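Local coordinates for putative pachytene checkpoint protein 2 (Caenorhabditis elegans, PDB 4XGU) that probably hydrolyses ATP as an AAA+ protein remodeler and probably plays a key role in meiotic chromosome recombination, at residues Val229-Glu241 against Leu280-Val293. Residues are numbered along the deposited sequence; the frame is centred on the assembly and turned at random.
Sequences VQKMFDQIDELAE and LLTQIDRIRRRDNV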
ATOM      1  N   VAL B 229       3.199  23.120  13.388  1.00118.93           N
ATOM      2  CA  VAL B 229       1.781  23.038  13.714  1.00110.48           C
ATOM      3  C   VAL B 229       1.667  23.084  15.232  1.00109.43           C
ATOM      4  O   VAL B 229       0.800  23.759  15.784  1.00108.57           O
ATOM      5  CB  VAL B 229       1.118  21.762  13.165  1.00112.06           C
ATOM      6  CG1 VAL B 229      -0.341  21.694  13.596  1.00105.61           C
ATOM      7  CG2 VAL B 229       1.233  21.712  11.649  1.00115.30           C
ATOM      8  N   GLN B 230       2.570  22.371  15.898  1.00113.35           N
ATOM      9  CA  GLN B 230       2.686  22.421  17.351  1.00116.03           C
ATOM     10  C   GLN B 230       3.057  23.823  17.819  1.00122.49           C
ATOM     11  O   GLN B 230       2.463  24.355  18.758  1.00127.84           O
ATOM     12  CB  GLN B 230       3.729  21.413  17.839  1.00117.55           C
ATOM     13  CG  GLN B 230       4.239  21.690  19.240  1.00123.08           C
ATOM     14  CD  GLN B 230       4.035  20.518  20.173  1.00132.66           C
ATOM     15  OE1 GLN B 230       3.958  19.371  19.737  1.00140.25           O
ATOM     16  NE2 GLN B 230       3.940  20.801  21.467  1.00133.53           N
ATOM     17  N   LYS B 231       4.047  24.413  17.156  1.00123.83           N
ATOM     18  CA  LYS B 231       4.515  25.756  17.482  1.00124.88           C
ATOM     19  C   LYS B 231       3.405  26.791  17.315  1.00121.62           C
ATOM     20  O   LYS B 231       3.280  27.720  18.114  1.00122.82           O
ATOM     21  CB  LYS B 231       5.715  26.123  16.607  1.00126.70           C
ATOM     22  CG  LYS B 231       6.211  27.547  16.783  1.00130.66           C
ATOM     23  CD  LYS B 231       7.343  27.855  15.818  1.00137.32           C
ATOM     24  CE  LYS B 231       7.787  29.305  15.933  1.00139.07           C
ATOM     25  NZ  LYS B 231       8.883  29.638  14.979  1.00141.32           N
ATOM     26  N   MET B 232       2.600  26.621  16.271  1.00114.11           N
ATOM     27  CA  MET B 232       1.506  27.541  15.994  1.00103.53           C
ATOM     28  C   MET B 232       0.431  27.447  17.066  1.00106.92           C
ATOM     29  O   MET B 232      -0.060  28.462  17.560  1.00110.76           O
ATOM     30  CB  MET B 232       0.904  27.257  14.618  1.00 93.40           C
ATOM     31  CG  MET B 232      -0.218  28.199  14.225  1.00 84.08           C
ATOM     32  SD  MET B 232      -0.872  27.812  12.592  1.00113.46           S
ATOM     33  CE  MET B 232      -1.322  26.094  12.816  1.00 94.83           C
ATOM     34  N   PHE B 233       0.071  26.219  17.424  1.00103.47           N
ATOM     35  CA  PHE B 233      -0.964  25.987  18.422  1.00100.00           C
ATOM     36  C   PHE B 233      -0.477  26.344  19.825  1.00105.56           C
ATOM     37  O   PHE B 233      -1.276  26.687  20.698  1.00109.09           O
ATOM     38  CB  PHE B 233      -1.434  24.531  18.364  1.00 98.71           C
ATOM     39  CG  PHE B 233      -2.477  24.274  17.309  1.00103.11           C
ATOM     40  CD1 PHE B 233      -2.145  24.268  15.964  1.00106.21           C
ATOM     41  CD2 PHE B 233      -3.793  24.037  17.663  1.00106.23           C
ATOM     42  CE1 PHE B 233      -3.108  24.033  14.997  1.00105.91           C
ATOM     43  CE2 PHE B 233      -4.758  23.803  16.700  1.00105.82           C
ATOM     44  CZ  PHE B 233      -4.414  23.801  15.366  1.00103.29           C
ATOM     45  N   ASP B 234       0.836  26.274  20.035  1.00107.57           N
ATOM     46  CA  ASP B 234       1.429  26.666  21.311  1.00114.25           C
ATOM     47  C   ASP B 234       1.240  28.159  21.565  1.00119.18           C
ATOM     48  O   ASP B 234       1.096  28.591  22.710  1.00122.81           O
ATOM     49  CB  ASP B 234       2.916  26.311  21.350  1.00119.51           C
ATOM     50  CG  ASP B 234       3.166  24.897  21.842  1.00126.23           C
ATOM     51  OD1 ASP B 234       2.523  24.490  22.833  1.00127.44           O
ATOM     52  OD2 ASP B 234       4.003  24.193  21.237  1.00129.78           O
ATOM     53  N   GLN B 235       1.243  28.942  20.491  1.00118.90           N
ATOM     54  CA  GLN B 235       0.996  30.375  20.597  1.00114.80           C
ATOM     55  C   GLN B 235      -0.474  30.648  20.893  1.00103.95           C
ATOM     56  O   GLN B 235      -0.802  31.544  21.673  1.00104.23           O
ATOM     57  CB  GLN B 235       1.417  31.096  19.316  1.00122.35           C
ATOM     58  CG  GLN B 235       1.101  32.578  19.330  1.00132.20           C
ATOM     59  CD  GLN B 235       1.807  33.339  18.230  1.00146.47           C
ATOM     60  OE1 GLN B 235       2.200  32.767  17.214  1.00154.39           O
ATOM     61  NE2 GLN B 235       1.980  34.640  18.434  1.00149.71           N
ATOM     62  N   ILE B 236      -1.357  29.876  20.264  1.00 95.47           N
ATOM     63  CA  ILE B 236      -2.783  29.969  20.548  1.00 87.76           C
ATOM     64  C   ILE B 236      -3.029  29.641  22.009  1.00 89.09           C
ATOM     65  O   ILE B 236      -3.862  30.263  22.668  1.00 85.83           O
ATOM     66  CB  ILE B 236      -3.620  29.010  19.681  1.00 87.66           C
ATOM     67  CG1 ILE B 236      -3.120  28.999  18.239  1.00 94.16           C
ATOM     68  CG2 ILE B 236      -5.095  29.384  19.748  1.00 83.99           C
ATOM     69  CD1 ILE B 236      -3.939  28.116  17.323  1.00 96.00           C
ATOM     70  N   ASP B 237      -2.285  28.658  22.506  1.00 96.84           N
ATOM     71  CA  ASP B 237      -2.413  28.216  23.885  1.00100.32           C
ATOM     72  C   ASP B 237      -2.084  29.350  24.850  1.00 99.43           C
ATOM     73  O   ASP B 237      -2.824  29.585  25.803  1.00 97.05           O
ATOM     74  CB  ASP B 237      -1.511  27.011  24.147  1.00110.86           C
ATOM     75  CG  ASP B 237      -1.891  26.260  25.408  1.00120.72           C
ATOM     76  OD1 ASP B 237      -1.966  26.887  26.485  1.00125.37           O
ATOM     77  OD2 ASP B 237      -2.127  25.037  25.321  1.00124.12           O
ATOM     78  N   GLU B 238      -0.979  30.048  24.597  1.00101.07           N
ATOM     79  CA  GLU B 238      -0.591  31.189  25.425  1.00102.31           C
ATOM     80  C   GLU B 238      -1.685  32.247  25.450  1.00101.69           C
ATOM     81  O   GLU B 238      -1.985  32.820  26.498  1.00104.13           O
ATOM     82  CB  GLU B 238       0.715  31.809  24.926  1.00103.38           C
ATOM     83  CG  GLU B 238       1.970  31.207  25.534  1.00109.81           C
ATOM     84  CD  GLU B 238       3.149  32.158  25.472  1.00114.66           C
ATOM     85  OE1 GLU B 238       2.981  33.275  24.940  1.00114.80           O
ATOM     86  OE2 GLU B 238       4.241  31.793  25.961  1.00117.93           O
ATOM     87  N   LEU B 239      -2.280  32.498  24.289  1.00100.16           N
ATOM     88  CA  LEU B 239      -3.373  33.454  24.176  1.00 95.21           C
ATOM     89  C   LEU B 239      -4.599  32.933  24.916  1.00 92.56           C
ATOM     90  O   LEU B 239      -5.401  33.709  25.435  1.00 94.14           O
ATOM     91  CB  LEU B 239      -3.701  33.717  22.707  1.00 94.30           C
ATOM     92  CG  LEU B 239      -3.998  35.164  22.318  1.00 93.38           C
ATOM     93  CD1 LEU B 239      -2.931  36.090  22.874  1.00 95.44           C
ATOM     94  CD2 LEU B 239      -4.076  35.292  20.807  1.00 92.62           C
ATOM     95  N   ALA B 240      -4.729  31.611  24.966  1.00 93.54           N
ATOM     96  CA  ALA B 240      -5.832  30.968  25.671  1.00 92.89           C
ATOM     97  C   ALA B 240      -5.568  30.924  27.172  1.00100.26           C
ATOM     98  O   ALA B 240      -6.502  30.887  27.972  1.00 96.27           O
ATOM     99  CB  ALA B 240      -6.059  29.569  25.133  1.00 96.69           C
ATOM    100  N   GLU B 241      -4.288  30.921  27.542  1.00109.91           N
ATOM    101  CA  GLU B 241      -3.883  30.983  28.946  1.00110.84           C
ATOM    102  C   GLU B 241      -4.363  32.289  29.565  1.00107.41           C
ATOM    103  O   GLU B 241      -4.641  32.362  30.763  1.00104.19           O
ATOM    104  CB  GLU B 241      -2.363  30.853  29.085  1.00114.20           C
ATOM    105  CG  GLU B 241      -1.826  29.453  28.809  1.00117.54           C
ATOM    106  CD  GLU B 241      -0.312  29.413  28.703  1.00122.34           C
ATOM    107  OE1 GLU B 241       0.224  28.412  28.177  1.00123.47           O
ATOM    108  OE2 GLU B 241       0.344  30.380  29.142  1.00125.91           O
ATOM    109  N   LEU B 280      -2.062  17.732  14.577  1.00100.07           N
ATOM    110  CA  LEU B 280      -3.130  18.716  14.457  1.00 95.27           C
ATOM    111  C   LEU B 280      -4.299  18.368  15.374  1.00 98.79           C
ATOM    112  O   LEU B 280      -4.746  19.200  16.164  1.00 98.57           O
ATOM    113  CB  LEU B 280      -3.610  18.813  13.008  1.00 89.54           C
ATOM    114  CG  LEU B 280      -4.729  19.825  12.752  1.00 89.46           C
ATOM    115  CD1 LEU B 280      -4.191  21.249  12.796  1.00 90.63           C
ATOM    116  CD2 LEU B 280      -5.429  19.544  11.429  1.00 88.71           C
ATOM    117  N   LEU B 281      -4.781  17.132  15.270  1.00100.08           N
ATOM    118  CA  LEU B 281      -5.903  16.662  16.081  1.00 94.75           C
ATOM    119  C   LEU B 281      -5.568  16.656  17.571  1.00 91.90           C
ATOM    120  O   LEU B 281      -6.419  16.960  18.406  1.00 93.21           O
ATOM    121  CB  LEU B 281      -6.331  15.261  15.639  1.00 94.65           C
ATOM    122  CG  LEU B 281      -7.591  15.187  14.768  1.00 95.68           C
ATOM    123  CD1 LEU B 281      -7.400  15.933  13.457  1.00 99.04           C
ATOM    124  CD2 LEU B 281      -7.981  13.740  14.513  1.00 99.04           C
ATOM    125  N   THR B 282      -4.327  16.304  17.894  1.00 91.63           N
ATOM    126  CA  THR B 282      -3.849  16.368  19.270  1.00 92.86           C
ATOM    127  C   THR B 282      -3.821  17.816  19.751  1.00102.38           C
ATOM    128  O   THR B 282      -4.250  18.119  20.867  1.00107.26           O
ATOM    129  CB  THR B 282      -2.447  15.746  19.412  1.00 86.16           C
ATOM    130  OG1 THR B 282      -2.508  14.353  19.082  1.00 84.54           O
ATOM    131  CG2 THR B 282      -1.932  15.903  20.833  1.00 86.91           C
ATOM    132  N   GLN B 283      -3.327  18.711  18.899  1.00102.41           N
ATOM    133  CA  GLN B 283      -3.284  20.132  19.227  1.00 96.84           C
ATOM    134  C   GLN B 283      -4.687  20.723  19.288  1.00 93.62           C
ATOM    135  O   GLN B 283      -4.942  21.650  20.059  1.00 95.85           O
ATOM    136  CB  GLN B 283      -2.434  20.897  18.212  1.00 94.58           C
ATOM    137  CG  GLN B 283      -0.950  20.644  18.352  1.00 98.73           C
ATOM    138  CD  GLN B 283      -0.496  20.709  19.792  1.00101.36           C
ATOM    139  OE1 GLN B 283      -0.571  21.758  20.431  1.00 98.56           O
ATOM    140  NE2 GLN B 283      -0.035  19.581  20.317  1.00107.46           N
ATOM    141  N   ILE B 284      -5.591  20.185  18.474  1.00 89.41           N
ATOM    142  CA  ILE B 284      -6.995  20.574  18.535  1.00 80.00           C
ATOM    143  C   ILE B 284      -7.573  20.194  19.892  1.00 75.83           C
ATOM    144  O   ILE B 284      -8.271  20.986  20.523  1.00 76.51           O
ATOM    145  CB  ILE B 284      -7.827  19.915  17.415  1.00 75.76           C
ATOM    146  CG1 ILE B 284      -7.543  20.582  16.071  1.00 78.99           C
ATOM    147  CG2 ILE B 284      -9.308  20.018  17.718  1.00 72.44           C
ATOM    148  CD1 ILE B 284      -8.330  19.990  14.922  1.00 78.87           C
ATOM    149  N   ASP B 285      -7.259  18.984  20.342  1.00 83.64           N
ATOM    150  CA  ASP B 285      -7.757  18.480  21.617  1.00 92.18           C
ATOM    151  C   ASP B 285      -7.287  19.304  22.811  1.00 93.54           C
ATOM    152  O   ASP B 285      -8.042  19.519  23.760  1.00 94.53           O
ATOM    153  CB  ASP B 285      -7.342  17.022  21.808  1.00102.87           C
ATOM    154  CG  ASP B 285      -8.312  16.053  21.167  1.00111.13           C
ATOM    155  OD1 ASP B 285      -8.851  16.375  20.087  1.00106.67           O
ATOM    156  OD2 ASP B 285      -8.543  14.972  21.751  1.00120.34           O
ATOM    157  N   ARG B 286      -6.037  19.757  22.765  1.00 92.79           N
ATOM    158  CA  ARG B 286      -5.487  20.564  23.848  1.00 92.84           C
ATOM    159  C   ARG B 286      -6.227  21.884  23.978  1.00 91.67           C
ATOM    160  O   ARG B 286      -6.537  22.339  25.078  1.00 96.98           O
ATOM    161  CB  ARG B 286      -3.999  20.833  23.623  1.00 95.28           C
ATOM    162  CG  ARG B 286      -3.433  21.912  24.537  1.00 96.91           C
ATOM    163  CD  ARG B 286      -1.923  21.819  24.648  1.00102.56           C
ATOM    164  NE  ARG B 286      -1.258  22.154  23.395  1.00105.63           N
ATOM    165  CZ  ARG B 286      -0.370  23.133  23.261  1.00111.95           C
ATOM    166  NH1 ARG B 286      -0.035  23.875  24.308  1.00111.63           N
ATOM    167  NH2 ARG B 286       0.189  23.368  22.080  1.00116.87           N
ATOM    168  N   ILE B 287      -6.517  22.483  22.832  1.00 91.32           N
ATOM    169  CA  ILE B 287      -7.088  23.817  22.771  1.00 88.84           C
ATOM    170  C   ILE B 287      -8.545  23.876  23.251  1.00 84.66           C
ATOM    171  O   ILE B 287      -8.919  24.772  24.014  1.00 78.46           O
ATOM    172  CB  ILE B 287      -6.976  24.360  21.334  1.00 92.96           C
ATOM    173  CG1 ILE B 287      -5.534  24.786  21.056  1.00102.53           C
ATOM    174  CG2 ILE B 287      -7.914  25.515  21.104  1.00 89.69           C
ATOM    175  CD1 ILE B 287      -5.405  25.829  19.976  1.00109.36           C
ATOM    176  N   ARG B 288      -9.354  22.910  22.822  1.00 84.51           N
ATOM    177  CA  ARG B 288     -10.784  22.899  23.132  1.00 77.59           C
ATOM    178  C   ARG B 288     -11.090  22.710  24.620  1.00 76.28           C
ATOM    179  O   ARG B 288     -12.204  22.989  25.064  1.00 77.47           O
ATOM    180  CB  ARG B 288     -11.485  21.804  22.325  1.00 76.82           C
ATOM    181  CG  ARG B 288     -10.744  20.482  22.313  1.00 85.18           C
ATOM    182  CD  ARG B 288     -11.531  19.399  21.599  1.00 90.07           C
ATOM    183  NE  ARG B 288     -12.545  18.815  22.469  1.00103.34           N
ATOM    184  CZ  ARG B 288     -13.372  17.843  22.104  1.00117.67           C
ATOM    185  NH1 ARG B 288     -13.310  17.343  20.879  1.00118.11           N
ATOM    186  NH2 ARG B 288     -14.265  17.370  22.967  1.00127.34           N
ATOM    187  N   ARG B 289     -10.109  22.239  25.384  1.00 74.15           N
ATOM    188  CA  ARG B 289     -10.308  21.992  26.810  1.00 77.42           C
ATOM    189  C   ARG B 289     -10.527  23.275  27.597  1.00 80.98           C
ATOM    190  O   ARG B 289     -11.147  23.263  28.660  1.00 85.61           O
ATOM    191  CB  ARG B 289      -9.120  21.230  27.395  1.00 84.00           C
ATOM    192  CG  ARG B 289      -9.283  19.729  27.334  1.00 93.94           C
ATOM    193  CD  ARG B 289      -8.061  19.002  27.865  1.00105.53           C
ATOM    194  NE  ARG B 289      -7.785  17.812  27.067  1.00116.88           N
ATOM    195  CZ  ARG B 289      -8.459  16.671  27.164  1.00125.02           C
ATOM    196  NH1 ARG B 289      -9.455  16.554  28.034  1.00127.05           N
ATOM    197  NH2 ARG B 289      -8.140  15.642  26.389  1.00128.16           N
ATOM    198  N   ARG B 290     -10.017  24.383  27.074  1.00 84.63           N
ATOM    199  CA  ARG B 290     -10.169  25.671  27.739  1.00 89.27           C
ATOM    200  C   ARG B 290     -11.609  26.171  27.649  1.00 92.17           C
ATOM    201  O   ARG B 290     -12.314  25.896  26.679  1.00 92.66           O
ATOM    202  CB  ARG B 290      -9.219  26.698  27.131  1.00 88.12           C
ATOM    203  CG  ARG B 290      -7.807  26.188  26.928  1.00 83.35           C
ATOM    204  CD  ARG B 290      -6.816  26.992  27.748  1.00 87.45           C
ATOM    205  NE  ARG B 290      -5.468  26.438  27.659  1.00 93.89           N
ATOM    206  CZ  ARG B 290      -4.455  26.823  28.425  1.00101.33           C
ATOM    207  NH1 ARG B 290      -4.634  27.763  29.340  1.00101.32           N
ATOM    208  NH2 ARG B 290      -3.263  26.262  28.279  1.00111.47           N
ATOM    209  N   ASP B 291     -12.039  26.906  28.668  1.00 90.50           N
ATOM    210  CA  ASP B 291     -13.391  27.445  28.704  1.00 87.59           C
ATOM    211  C   ASP B 291     -13.545  28.661  27.798  1.00 87.46           C
ATOM    212  O   ASP B 291     -14.610  28.886  27.220  1.00 90.31           O
ATOM    213  CB  ASP B 291     -13.780  27.816  30.136  1.00 94.85           C
ATOM    214  CG  ASP B 291     -13.957  26.604  31.026  1.00104.04           C
ATOM    215  OD1 ASP B 291     -14.099  25.485  30.489  1.00104.23           O
ATOM    216  OD2 ASP B 291     -13.965  26.773  32.263  1.00112.07           O
ATOM    217  N   ASN B 292     -12.479  29.445  27.673  1.00 83.01           N
ATOM    218  CA  ASN B 292     -12.531  30.695  26.923  1.00 75.05           C
ATOM    219  C   ASN B 292     -12.080  30.541  25.473  1.00 68.02           C
ATOM    220  O   ASN B 292     -11.552  31.475  24.878  1.00 70.18           O
ATOM    221  CB  ASN B 292     -11.673  31.756  27.612  1.00 82.24           C
ATOM    222  CG  ASN B 292     -10.192  31.426  27.566  1.00 87.52           C
ATOM    223  OD1 ASN B 292      -9.805  30.260  27.493  1.00 93.10           O
ATOM    224  ND2 ASN B 292      -9.355  32.456  27.607  1.00 90.44           N
ATOM    225  N   VAL B 293     -12.288  29.359  24.907  1.00 63.78           N
ATOM    226  CA  VAL B 293     -11.834  29.080  23.552  1.00 58.51           C
ATOM    227  C   VAL B 293     -12.959  28.479  22.718  1.00 61.82           C
ATOM    228  O   VAL B 293     -13.812  27.771  23.243  1.00 67.27           O
ATOM    229  CB  VAL B 293     -10.625  28.124  23.562  1.00 61.96           C
ATOM    230  CG1 VAL B 293     -10.221  27.753  22.156  1.00 64.14           C
ATOM    231  CG2 VAL B 293      -9.458  28.759  24.290  1.00 65.44           C
TER
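The ring of F233 enters a hole formed by L280, Q283, I284 and I287, a knobs-into-holes fit between two nearly parallel helices (axes 9.8 Å apart, 9° between directions). Q283 CB lies over one face in a CH-pi contact, 3.8 Å from the ring centroid, while I236 CD1 of the ring's own helix lies over the rim of the opposite face. L280 CD1 reaches F233 CZ at 3.6 Å, and I287 CD1 wedges between the ring and I236 CG2. Further along, A240 CB packs on V293 CG2, and N292 ND2 donates to A240 O (3.3 Å).

The other flank is polar and more open, with Q230 and E241 exposed. Here R286, its CG anti to the backbone N (chi1 167°) and its chain turning at the CG-CD bond (chi3 68°), sets its guanidinium between two aspartates: NH2 makes a hydrogen-bonded salt bridge to D234 OD1 (2.7 Å) from above the carboxylate plane, and NH1 a salt bridge to D237 OD2 (2.6 Å). A methionine in place of R286 would probably leave both carboxylates without this shared cation. R290 CD packs on A240 CB at 3.7 Å.

In this alpha/beta P-loop ATPase fold, the side-by-side helices lead into adjacent parallel strands, 245-251 and 293-299. F233 and I236 rest on strand 206-212, V229 and L280 share F222 of helix 217-224, and L281 turns to helix 307-312.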